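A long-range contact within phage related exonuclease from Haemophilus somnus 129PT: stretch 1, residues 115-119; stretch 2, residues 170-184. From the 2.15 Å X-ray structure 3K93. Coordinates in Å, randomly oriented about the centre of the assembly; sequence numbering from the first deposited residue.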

# COMPACT_ATOMS: atom_id res chain seq x y z
N SER A 115 -2.48 -22.34 1.47
CA SER A 115 -2.27 -21.12 2.25
C SER A 115 -0.89 -21.06 2.92
O SER A 115 -0.34 -22.09 3.35
CB SER A 115 -3.35 -21.00 3.32
OG SER A 115 -4.64 -21.18 2.75
N TRP A 116 -0.34 -19.86 3.01
CA TRP A 116 0.93 -19.68 3.70
C TRP A 116 0.86 -19.94 5.22
O TRP A 116 1.66 -20.72 5.77
CB TRP A 116 1.47 -18.26 3.45
CG TRP A 116 2.76 -18.00 4.12
CD1 TRP A 116 2.96 -17.18 5.19
CD2 TRP A 116 4.04 -18.59 3.81
NE1 TRP A 116 4.29 -17.21 5.56
CE2 TRP A 116 4.97 -18.07 4.73
CE3 TRP A 116 4.49 -19.49 2.83
CZ2 TRP A 116 6.34 -18.41 4.71
CZ3 TRP A 116 5.86 -19.84 2.79
CH2 TRP A 116 6.76 -19.31 3.74
N ASP A 117 -0.08 -19.29 5.89
CA ASP A 117 -0.17 -19.38 7.33
C ASP A 117 -1.61 -19.24 7.81
O ASP A 117 -2.53 -19.03 7.01
CB ASP A 117 0.85 -18.40 8.02
CG ASP A 117 0.47 -16.95 7.95
OD1 ASP A 117 -0.64 -16.60 7.46
OD2 ASP A 117 1.31 -16.15 8.46
N ILE A 118 -1.79 -19.42 9.11
CA ILE A 118 -3.11 -19.37 9.75
C ILE A 118 -3.79 -18.04 9.43
O ILE A 118 -4.97 -17.99 9.13
CB ILE A 118 -3.01 -19.61 11.29
CG1 ILE A 118 -2.58 -21.06 11.57
CG2 ILE A 118 -4.34 -19.24 12.02
CD1 ILE A 118 -1.97 -21.31 12.97
N GLY A 119 -3.03 -16.96 9.46
CA GLY A 119 -3.56 -15.65 9.15
C GLY A 119 -4.15 -15.49 7.77
O GLY A 119 -5.21 -14.85 7.62
N TYR A 170 13.60 -14.46 9.23
CA TYR A 170 12.64 -13.64 9.96
C TYR A 170 11.28 -14.29 10.20
O TYR A 170 10.51 -13.77 10.98
CB TYR A 170 12.56 -12.26 9.31
CG TYR A 170 13.89 -11.56 9.49
CD1 TYR A 170 14.18 -10.85 10.67
CD2 TYR A 170 14.91 -11.68 8.52
CE1 TYR A 170 15.45 -10.23 10.86
CE2 TYR A 170 16.16 -11.08 8.69
CZ TYR A 170 16.42 -10.34 9.86
OH TYR A 170 17.66 -9.74 10.02
N ASP A 171 11.01 -15.43 9.56
CA ASP A 171 9.75 -16.16 9.68
C ASP A 171 9.77 -17.02 10.97
O ASP A 171 10.84 -17.34 11.52
CB ASP A 171 9.53 -17.08 8.45
CG ASP A 171 9.14 -16.33 7.14
OD1 ASP A 171 8.43 -15.32 7.20
OD2 ASP A 171 9.50 -16.82 6.03
N SER A 172 8.58 -17.39 11.44
CA SER A 172 8.43 -18.16 12.68
C SER A 172 8.11 -19.65 12.42
O SER A 172 7.08 -19.99 11.84
CB SER A 172 7.33 -17.54 13.55
OG SER A 172 7.07 -18.32 14.72
N ASP A 173 9.03 -20.52 12.86
CA ASP A 173 8.78 -21.96 12.98
C ASP A 173 7.57 -22.23 13.83
O ASP A 173 6.77 -23.10 13.52
CB ASP A 173 9.96 -22.66 13.67
CG ASP A 173 11.16 -22.79 12.78
OD1 ASP A 173 11.14 -22.37 11.59
OD2 ASP A 173 12.17 -23.32 13.28
N PHE A 174 7.44 -21.51 14.93
CA PHE A 174 6.33 -21.74 15.85
C PHE A 174 4.99 -21.50 15.16
O PHE A 174 4.10 -22.34 15.21
CB PHE A 174 6.48 -20.85 17.08
CG PHE A 174 5.36 -20.96 18.03
CD1 PHE A 174 5.19 -22.10 18.79
CD2 PHE A 174 4.48 -19.91 18.21
CE1 PHE A 174 4.17 -22.21 19.69
CE2 PHE A 174 3.42 -20.04 19.12
CZ PHE A 174 3.28 -21.18 19.86
N LYS A 175 4.89 -20.37 14.48
CA LYS A 175 3.63 -20.01 13.80
C LYS A 175 3.35 -20.81 12.52
O LYS A 175 2.23 -21.24 12.31
CB LYS A 175 3.59 -18.51 13.52
CG LYS A 175 3.48 -17.68 14.81
CD LYS A 175 3.88 -16.25 14.60
CE LYS A 175 2.77 -15.44 14.08
NZ LYS A 175 3.25 -14.05 13.91
N LEU A 176 4.37 -21.01 11.68
CA LEU A 176 4.21 -21.61 10.38
C LEU A 176 4.16 -23.15 10.38
O LEU A 176 3.69 -23.73 9.39
CB LEU A 176 5.31 -21.12 9.44
CG LEU A 176 5.36 -19.62 9.18
CD1 LEU A 176 6.53 -19.28 8.31
CD2 LEU A 176 4.06 -19.12 8.58
N ILE A 177 4.65 -23.78 11.45
CA ILE A 177 4.63 -25.23 11.64
C ILE A 177 3.89 -25.70 12.93
O ILE A 177 2.85 -26.37 12.86
CB ILE A 177 6.06 -25.82 11.69
CG1 ILE A 177 6.87 -25.44 10.43
CG2 ILE A 177 6.00 -27.38 11.88
CD1 ILE A 177 8.33 -26.04 10.46
N ASP A 178 4.42 -25.36 14.10
CA ASP A 178 3.88 -25.92 15.36
C ASP A 178 2.39 -25.66 15.58
O ASP A 178 1.62 -26.57 15.88
CB ASP A 178 4.64 -25.37 16.57
CG ASP A 178 6.14 -25.67 16.52
OD1 ASP A 178 6.61 -26.33 15.57
OD2 ASP A 178 6.86 -25.20 17.42
N LEU A 179 1.99 -24.40 15.44
CA LEU A 179 0.58 -24.05 15.61
C LEU A 179 -0.33 -24.72 14.58
O LEU A 179 -1.47 -24.97 14.88
CB LEU A 179 0.39 -22.54 15.49
CG LEU A 179 0.94 -21.66 16.60
CD1 LEU A 179 0.57 -20.20 16.24
CD2 LEU A 179 0.44 -22.12 18.01
N VAL A 180 0.19 -25.01 13.38
CA VAL A 180 -0.61 -25.60 12.33
C VAL A 180 -0.84 -27.11 12.58
O VAL A 180 -1.95 -27.62 12.41
CB VAL A 180 0.04 -25.39 10.95
CG1 VAL A 180 -0.77 -26.10 9.83
CG2 VAL A 180 0.23 -23.86 10.65
N GLU A 181 0.20 -27.78 13.03
CA GLU A 181 0.14 -29.19 13.37
C GLU A 181 -0.77 -29.51 14.55
O GLU A 181 -1.18 -30.64 14.69
CB GLU A 181 1.54 -29.69 13.69
CG GLU A 181 2.38 -29.84 12.47
CD GLU A 181 3.80 -30.31 12.75
OE1 GLU A 181 4.21 -30.33 13.93
OE2 GLU A 181 4.51 -30.64 11.77
N GLN A 182 -1.07 -28.53 15.39
CA GLN A 182 -2.07 -28.70 16.44
C GLN A 182 -3.49 -28.70 15.96
O GLN A 182 -4.34 -29.06 16.72
CB GLN A 182 -1.97 -27.55 17.41
CG GLN A 182 -0.72 -27.59 18.19
CD GLN A 182 -0.96 -27.03 19.53
OE1 GLN A 182 -1.08 -27.77 20.50
NE2 GLN A 182 -1.19 -25.71 19.58
N ILE A 183 -3.77 -28.26 14.74
CA ILE A 183 -5.14 -28.10 14.29
C ILE A 183 -5.46 -29.36 13.52
O ILE A 183 -4.73 -29.73 12.64
CB ILE A 183 -5.30 -26.89 13.35
CG1 ILE A 183 -4.77 -25.60 13.99
CG2 ILE A 183 -6.74 -26.71 12.92
CD1 ILE A 183 -4.75 -24.40 12.97
N PRO A 184 -6.56 -30.05 13.86
CA PRO A 184 -6.98 -31.18 13.05
C PRO A 184 -7.02 -30.88 11.54
O PRO A 184 -7.52 -29.81 11.10
CB PRO A 184 -8.38 -31.47 13.56
CG PRO A 184 -8.35 -31.05 14.95
CD PRO A 184 -7.48 -29.82 14.98
O HOH W 1 1.84 -22.11 8.14
O HOH W 2 5.67 -15.39 7.27
O HOH W 3 0.53 -20.79 10.18

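This is a small contact, 328 Å² summed over both sides, in which apolar side chains of an irregular segment pack against a helix while three waters, rather than direct hydrogen bonds, join the polar groups.

By CA position the stretches come closest at Asp117 and Leu176, whose CA atoms lie 5.8 Å apart. Leu176, a buried residue, points its CA-to-CB bond sideways, yet its m,t rotamer carries the methyls to the other segment. Leu176 CD2 reaches Asp117 CB at 3.3 Å, a tight approach, and Trp116 NE1 at 3.6 Å; Leu176 CD1 meets Trp116 CZ2 at 3.7 Å. Leu176 CD2 approaches the indole obliquely; that these are van der Waals contacts follows from the apolar methyls and the distances. Asp171 OD2, by contrast, sits near the ring plane at the indole edge, 3.8 Å from Trp116 CZ2.

Ile118 directs its CA-to-CB bond toward the other stretch, which covers 85 Å² of it, the largest share of any residue here. Ile118 CD1 lies 3.7 Å from Leu179 CB and 4.2 Å from Ile183 CD1, while Ile118 CG1 is 4.1 Å from Val180 CG2. One side chain therefore touches successive parts of the helical segment and the loop residue beyond.

No hydrogen bond crosses directly, but each water spans the two stretches. Water 1 donates to Trp116 O and Leu176 O, both at 2.8 Å from its oxygen. Water 2 accepts from Trp116 NE1 at 2.9 Å and donates to Asp171 OD1 at 2.8 Å. Water 3 accepts from Ile118 N at 2.9 Å and donates to Lys175 O at 2.8 Å.

The helix start is capped by Ser172, whose OG accepts from Lys175 N at 3.0 Å with a nearly straight angle of 166°. Further along, Leu179 N bonds to Phe174 O at 3.0 Å, a five-residue step consistent with the wider pi-type turn at 174-178.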